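Local coordinates for DNA mimic protein DMP12 (Neisseria meningitidis MC58, PDB 3W1O) that acts as a monomeric DNA mimic that binds the histone-like protein HU at its DNA-binding sites and probably regulates HU's attachment to DNA, at residues 69-75 and 114-119; 6-12 and 36-42. The contacts are given in a common frame with arbitrary orientation. Numbering follows the deposited sequence.

Contact 1 (69-75 and 114-119)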
loop_
_atom_site.group_PDB
_atom_site.type_symbol
_atom_site.label_atom_id
_atom_site.label_comp_id
_atom_site.label_asym_id
_atom_site.label_seq_id
_atom_site.Cartn_x
_atom_site.Cartn_y
_atom_site.Cartn_z
ATOM N N SER A 69 -7.949 -7.105 6.015
ATOM C CA SER A 69 -9.331 -7.504 6.020
ATOM C C SER A 69 -10.089 -6.411 5.270
ATOM O O SER A 69 -9.491 -5.410 4.882
ATOM C CB SER A 69 -9.845 -7.629 7.467
ATOM O OG SER A 69 -9.731 -6.403 8.157
ATOM N N GLU A 70 -11.404 -6.560 5.099
ATOM C CA GLU A 70 -12.178 -5.545 4.417
ATOM C C GLU A 70 -12.101 -4.227 5.206
ATOM O O GLU A 70 -12.242 -4.217 6.442
ATOM C CB GLU A 70 -13.630 -5.975 4.329
ATOM C CG GLU A 70 -14.495 -5.016 3.552
ATOM C CD GLU A 70 -15.839 -5.650 3.206
ATOM O OE1 GLU A 70 -16.413 -6.321 4.097
ATOM O OE2 GLU A 70 -16.278 -5.521 2.038
ATOM N N GLY A 71 -11.874 -3.131 4.498
ATOM C CA GLY A 71 -11.807 -1.818 5.147
ATOM C C GLY A 71 -10.997 -0.815 4.355
ATOM O O GLY A 71 -10.625 -1.075 3.211
ATOM N N ASP A 72 -10.768 0.359 4.942
ATOM C CA ASP A 72 -10.047 1.410 4.246
ATOM C C ASP A 72 -9.128 2.043 5.231
ATOM O O ASP A 72 -9.546 2.301 6.371
ATOM C CB ASP A 72 -11.009 2.460 3.753
ATOM C CG ASP A 72 -11.821 1.960 2.586
ATOM O OD1 ASP A 72 -11.344 2.132 1.459
ATOM O OD2 ASP A 72 -12.864 1.327 2.808
ATOM N N TRP A 73 -7.897 2.314 4.800
ATOM C CA TRP A 73 -6.876 2.803 5.713
ATOM C C TRP A 73 -6.110 3.866 4.963
ATOM O O TRP A 73 -5.889 3.752 3.749
ATOM C CB TRP A 73 -5.913 1.690 6.163
ATOM C CG TRP A 73 -6.515 0.687 7.067
ATOM C CD1 TRP A 73 -6.495 0.714 8.433
ATOM C CD2 TRP A 73 -7.214 -0.514 6.699
ATOM N NE1 TRP A 73 -7.134 -0.392 8.935
ATOM C CE2 TRP A 73 -7.602 -1.152 7.897
ATOM C CE3 TRP A 73 -7.568 -1.093 5.480
ATOM C CZ2 TRP A 73 -8.308 -2.361 7.926
ATOM C CZ3 TRP A 73 -8.280 -2.351 5.505
ATOM C CH2 TRP A 73 -8.648 -2.935 6.714
ATOM N N LEU A 74 -5.765 4.936 5.649
ATOM C CA LEU A 74 -5.133 6.069 4.949
ATOM C C LEU A 74 -3.880 6.338 5.684
ATOM O O LEU A 74 -3.957 6.488 6.896
ATOM C CB LEU A 74 -5.943 7.324 5.149
ATOM C CG LEU A 74 -7.360 7.452 4.786
ATOM C CD1 LEU A 74 -7.636 8.972 4.796
ATOM C CD2 LEU A 74 -7.611 6.833 3.450
ATOM N N ILE A 75 -2.749 6.467 4.972
ATOM C CA ILE A 75 -1.395 6.480 5.577
ATOM C C ILE A 75 -0.864 7.877 5.243
ATOM O O ILE A 75 -0.892 8.279 4.081
ATOM C CB ILE A 75 -0.492 5.358 4.949
ATOM C CG1 ILE A 75 -1.054 3.944 5.245
ATOM C CG2 ILE A 75 0.882 5.338 5.555
ATOM C CD1 ILE A 75 -2.246 3.540 4.465
ATOM N N THR A 114 -1.627 11.059 -0.233
ATOM C CA THR A 114 -1.949 10.104 0.827
ATOM C C THR A 114 -1.933 8.726 0.194
ATOM O O THR A 114 -2.222 8.576 -0.966
ATOM C CB THR A 114 -3.304 10.444 1.507
ATOM O OG1 THR A 114 -3.034 11.482 2.462
ATOM C CG2 THR A 114 -3.898 9.272 2.263
ATOM N N VAL A 115 -1.482 7.767 0.954
ATOM C CA VAL A 115 -1.510 6.362 0.513
ATOM C C VAL A 115 -2.751 5.699 1.074
ATOM O O VAL A 115 -3.041 5.845 2.255
ATOM C CB VAL A 115 -0.231 5.664 0.949
ATOM C CG1 VAL A 115 -0.339 4.156 0.803
ATOM C CG2 VAL A 115 0.921 6.156 0.060
ATOM N N ILE A 116 -3.491 4.980 0.242
ATOM C CA ILE A 116 -4.685 4.256 0.709
ATOM C C ILE A 116 -4.458 2.756 0.688
ATOM O O ILE A 116 -3.853 2.226 -0.266
ATOM C CB ILE A 116 -5.833 4.584 -0.240
ATOM C CG1 ILE A 116 -6.129 6.101 -0.106
ATOM C CG2 ILE A 116 -7.065 3.724 0.063
ATOM C CD1 ILE A 116 -7.018 6.602 -1.154
ATOM N N PHE A 117 -4.909 2.080 1.743
ATOM C CA PHE A 117 -5.041 0.635 1.655
ATOM C C PHE A 117 -6.539 0.381 1.552
ATOM O O PHE A 117 -7.286 0.824 2.415
ATOM C CB PHE A 117 -4.515 -0.086 2.911
ATOM C CG PHE A 117 -3.051 0.128 3.239
ATOM C CD1 PHE A 117 -2.172 0.777 2.372
ATOM C CD2 PHE A 117 -2.545 -0.372 4.415
ATOM C CE1 PHE A 117 -0.801 0.964 2.726
ATOM C CE2 PHE A 117 -1.173 -0.193 4.764
ATOM C CZ PHE A 117 -0.329 0.474 3.908
ATOM N N HIS A 118 -6.970 -0.348 0.539
ATOM C CA HIS A 118 -8.430 -0.613 0.378
ATOM C C HIS A 118 -8.681 -2.097 0.121
ATOM O O HIS A 118 -8.001 -2.687 -0.700
ATOM C CB HIS A 118 -9.019 0.206 -0.754
ATOM C CG HIS A 118 -10.427 -0.203 -1.100
ATOM N ND1 HIS A 118 -11.522 0.221 -0.369
ATOM C CD2 HIS A 118 -10.905 -1.082 -2.023
ATOM C CE1 HIS A 118 -12.621 -0.338 -0.864
ATOM N NE2 HIS A 118 -12.276 -1.134 -1.865
ATOM N N PHE A 119 -9.652 -2.686 0.818
ATOM C CA PHE A 119 -9.984 -4.098 0.575
ATOM C C PHE A 119 -11.471 -4.221 0.868
ATOM O O PHE A 119 -12.049 -3.536 1.741
ATOM C CB PHE A 119 -9.179 -4.976 1.536
ATOM C CG PHE A 119 -9.090 -6.434 1.168
ATOM C CD1 PHE A 119 -9.336 -6.890 -0.129
ATOM C CD2 PHE A 119 -8.674 -7.349 2.122
ATOM C CE1 PHE A 119 -9.173 -8.264 -0.457
ATOM C CE2 PHE A 119 -8.503 -8.732 1.799
ATOM C CZ PHE A 119 -8.762 -9.175 0.513
ATOM O OXT PHE A 119 -12.138 -5.000 0.167
HETATM O O HOH W 1 -13.661 -1.282 2.224
#
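Ile-75 lays its CD1 methyl over the face of the Phe-117 ring, 3.4 Å from the ring centroid and nearly on its normal, a close CH-pi contact. The two residues belong to an antiparallel strand pair at one edge of the four-stranded sheet: strand 72-75 is outermost, and strand 115-118, the last of the chain, lies inside it, with axes 4.7 Å apart. Trp-73 with Phe-117 and Ile-75 with Val-115 are the hydrogen-bonded pairs; Trp-73 N reaches Phe-117 O at 2.9 Å and Phe-117 N returns to Trp-73 O at 2.8 Å. The ladder runs on past the strand at Gly-71, whose N donates to Phe-119 O at 2.8 Å and whose O accepts from Phe-119 N at 3.0 Å. Gly-71 has backbone angles (156/-173) that a CB would not tolerate, and that CB would also run into the indole of Trp-73. On the face of Trp-73, Ile-75, Val-115 and Phe-117, Trp-64 meets both aromatic rings, while helices 77-88 and 96-111 cover Val-115. The other face carries Asp-72, Leu-74, Ile-116 and His-118, and helix 21-30 packs there; its Tyr-21 hydroxyl also bonds Asp-72 OD1. Asp-72 OD1 also accepts from His-118 ND1 at 2.7 Å, while Asp-72 OD2 and the terminal Phe-119 O each lie 2.8 Å from the oxygen of water 1.

Contact 2 (6-12 and 36-42)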
loop_
_atom_site.group_PDB
_atom_site.type_symbol
_atom_site.label_atom_id
_atom_site.label_comp_id
_atom_site.label_asym_id
_atom_site.label_seq_id
_atom_site.Cartn_x
_atom_site.Cartn_y
_atom_site.Cartn_z
ATOM N N ASN A 6 -9.535 -7.513 -5.352
ATOM C CA ASN A 6 -8.219 -7.629 -4.691
ATOM C C ASN A 6 -7.938 -6.433 -3.784
ATOM O O ASN A 6 -8.449 -5.354 -4.014
ATOM C CB ASN A 6 -7.109 -7.736 -5.730
ATOM C CG ASN A 6 -7.090 -9.073 -6.423
ATOM O OD1 ASN A 6 -7.140 -10.111 -5.779
ATOM N ND2 ASN A 6 -6.977 -9.049 -7.737
ATOM N N LEU A 7 -7.103 -6.652 -2.788
ATOM C CA LEU A 7 -6.562 -5.610 -1.906
ATOM C C LEU A 7 -5.741 -4.641 -2.723
ATOM O O LEU A 7 -4.948 -5.072 -3.551
ATOM C CB LEU A 7 -5.668 -6.261 -0.839
ATOM C CG LEU A 7 -4.693 -5.393 -0.033
ATOM C CD1 LEU A 7 -5.501 -4.332 0.756
ATOM C CD2 LEU A 7 -3.953 -6.356 0.875
ATOM N N LEU A 8 -5.940 -3.339 -2.492
ATOM C CA LEU A 8 -5.098 -2.352 -3.173
ATOM C C LEU A 8 -4.316 -1.564 -2.161
ATOM O O LEU A 8 -4.823 -1.207 -1.097
ATOM C CB LEU A 8 -5.919 -1.404 -4.040
ATOM C CG LEU A 8 -6.797 -2.008 -5.158
ATOM C CD1 LEU A 8 -7.440 -0.856 -5.930
ATOM C CD2 LEU A 8 -6.003 -2.931 -6.097
ATOM N N ILE A 9 -3.069 -1.275 -2.504
ATOM C CA ILE A 9 -2.319 -0.246 -1.759
ATOM C C ILE A 9 -1.964 0.746 -2.840
ATOM O O ILE A 9 -1.345 0.354 -3.838
ATOM C CB ILE A 9 -1.065 -0.846 -1.155
ATOM C CG1 ILE A 9 -1.475 -1.887 -0.080
ATOM C CG2 ILE A 9 -0.118 0.288 -0.631
ATOM C CD1 ILE A 9 -0.314 -2.608 0.630
ATOM N N PHE A 10 -2.380 1.998 -2.712
ATOM C CA PHE A 10 -2.132 2.907 -3.806
ATOM C C PHE A 10 -2.107 4.380 -3.397
ATOM O O PHE A 10 -2.534 4.723 -2.256
ATOM C CB PHE A 10 -3.205 2.712 -4.908
ATOM C CG PHE A 10 -4.562 3.315 -4.576
ATOM C CD1 PHE A 10 -4.904 4.603 -5.011
ATOM C CD2 PHE A 10 -5.473 2.600 -3.802
ATOM C CE1 PHE A 10 -6.172 5.189 -4.636
ATOM C CE2 PHE A 10 -6.715 3.167 -3.455
ATOM C CZ PHE A 10 -7.053 4.466 -3.898
ATOM N N CYS A 11 -1.656 5.216 -4.344
ATOM C CA CYS A 11 -1.938 6.656 -4.288
ATOM C C CYS A 11 -2.350 7.063 -5.676
ATOM O O CYS A 11 -2.225 6.285 -6.628
ATOM C CB CYS A 11 -0.722 7.443 -3.741
ATOM S SG CYS A 11 0.713 7.361 -4.829
ATOM N N LEU A 12 -2.961 8.242 -5.796
ATOM C CA LEU A 12 -3.231 8.813 -7.069
ATOM C C LEU A 12 -1.928 9.202 -7.755
ATOM O O LEU A 12 -0.910 9.524 -7.094
ATOM C CB LEU A 12 -4.079 10.052 -6.914
ATOM C CG LEU A 12 -5.423 9.771 -6.262
ATOM C CD1 LEU A 12 -6.372 11.004 -6.265
ATOM C CD2 LEU A 12 -6.076 8.608 -6.964
ATOM N N THR A 36 1.483 3.504 -9.391
ATOM C CA THR A 36 1.069 4.024 -8.060
ATOM C C THR A 36 0.078 3.089 -7.390
ATOM O O THR A 36 -0.385 3.387 -6.291
ATOM C CB THR A 36 0.419 5.421 -8.127
ATOM O OG1 THR A 36 -0.833 5.348 -8.849
ATOM C CG2 THR A 36 1.405 6.447 -8.815
ATOM N N VAL A 37 -0.241 1.968 -8.055
ATOM C CA VAL A 37 -1.258 1.057 -7.552
ATOM C C VAL A 37 -0.617 -0.297 -7.396
ATOM O O VAL A 37 0.010 -0.821 -8.357
ATOM C CB VAL A 37 -2.502 0.942 -8.449
ATOM C CG1 VAL A 37 -3.417 -0.210 -7.932
ATOM C CG2 VAL A 37 -3.270 2.241 -8.528
ATOM N N VAL A 38 -0.731 -0.878 -6.208
ATOM C CA VAL A 38 -0.322 -2.267 -6.064
ATOM C C VAL A 38 -1.602 -3.098 -5.845
ATOM O O VAL A 38 -2.324 -2.869 -4.897
ATOM C CB VAL A 38 0.624 -2.472 -4.880
ATOM C CG1 VAL A 38 1.078 -3.934 -4.820
ATOM C CG2 VAL A 38 1.858 -1.554 -5.009
ATOM N N GLU A 39 -1.840 -4.084 -6.705
ATOM C CA GLU A 39 -2.944 -5.008 -6.537
ATOM C C GLU A 39 -2.380 -6.256 -5.889
ATOM O O GLU A 39 -1.363 -6.783 -6.352
ATOM C CB GLU A 39 -3.475 -5.351 -7.941
ATOM C CG GLU A 39 -4.585 -6.354 -7.956
ATOM C CD GLU A 39 -4.963 -6.718 -9.380
ATOM O OE1 GLU A 39 -4.058 -6.861 -10.247
ATOM O OE2 GLU A 39 -6.171 -6.859 -9.598
ATOM N N ILE A 40 -3.025 -6.754 -4.834
ATOM C CA ILE A 40 -2.462 -7.835 -4.054
ATOM C C ILE A 40 -3.483 -8.950 -3.979
ATOM O O ILE A 40 -4.565 -8.738 -3.465
ATOM C CB ILE A 40 -2.082 -7.386 -2.648
ATOM C CG1 ILE A 40 -1.170 -6.171 -2.753
ATOM C CG2 ILE A 40 -1.324 -8.526 -1.881
ATOM C CD1 ILE A 40 -0.665 -5.609 -1.382
ATOM N N THR A 41 -3.110 -10.150 -4.422
ATOM C CA THR A 41 -4.107 -11.199 -4.489
ATOM C C THR A 41 -4.219 -11.926 -3.152
ATOM O O THR A 41 -3.355 -11.811 -2.296
ATOM C CB THR A 41 -3.706 -12.221 -5.551
ATOM O OG1 THR A 41 -2.475 -12.825 -5.144
ATOM C CG2 THR A 41 -3.514 -11.515 -6.887
ATOM N N GLU A 42 -5.281 -12.715 -2.989
ATOM C CA GLU A 42 -5.363 -13.610 -1.826
ATOM C C GLU A 42 -4.080 -14.425 -1.607
ATOM O O GLU A 42 -3.621 -14.588 -0.462
ATOM C CB GLU A 42 -6.563 -14.568 -1.969
ATOM C CG GLU A 42 -7.900 -13.865 -1.975
ATOM C CD GLU A 42 -9.063 -14.776 -2.423
ATOM O OE1 GLU A 42 -8.837 -15.994 -2.623
ATOM O OE2 GLU A 42 -10.195 -14.251 -2.564
HETATM O O HOH W 2 -7.199 -12.749 -5.248
#
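Backbone hydrogen bonds come first here, because strands 7-10 and 37-40 form an antiparallel pair at the other edge of the sheet, with 37-40 outermost. Val-38 N to Ile-9 O, 2.7 Å, is the shortest backbone hydrogen bond of the pair, and Ile-9 N returns to Val-38 O at 3.0 Å. At Leu-7 the pair loosens on one side, since Ile-40 N reaches Leu-7 O at 2.9 Å but Leu-7 N to Ile-40 O is a weak 3.4 Å bond. Cys-11 N donates to Thr-36 O at 3.0 Å.

Apolar contacts fill both faces. Ile-9 CD1 meets Ile-40 CD1 at 3.6 Å on the face shared with Leu-7 and Val-38, where helix 96-111 packs on Val-38. On the opposite face Phe-10 CB touches Val-37 CG2 at 3.7 Å, and Leu-8 CD2 lies 4.0 Å from Glu-39 CB; Leu-8 in turn rests on helix 21-30.

Polar side chains hold the two ends. Thr-36 OG1 donates to Cys-11 O at 2.8 Å and also bonds Ser-34. Thr-41 is the N-cap of helix 42-51, and nearby Asn-6 ND2 donates to Glu-39 OE2 at 3.0 Å. Water 2 bridges into the first turn of that helix, donating to Asn-6 OD1 at 2.7 Å and accepting from Glu-42 N at 3.0 Å.

Contacts 1 and 2 are the two outer strand pairs of one antiparallel sheet, ordered 37-40, 7-10, 115-118, 72-75, with their centres about 9 Å apart. Contact 2 closes at residue 42, before contact 1 opens at residue 69. The central seam joins the N-terminal strand to the C-terminal one: Ile-116 N lies 2.7 Å from Phe-10 O, and Leu-8 N 2.8 Å from His-118 O, both probable hydrogen bonds. Helix 21-30 packs against one face of both contacts, and helix 96-111 against the other. Together the two contacts thus tie both chain ends into the single sheet of this compact, roughly half-helical monomer.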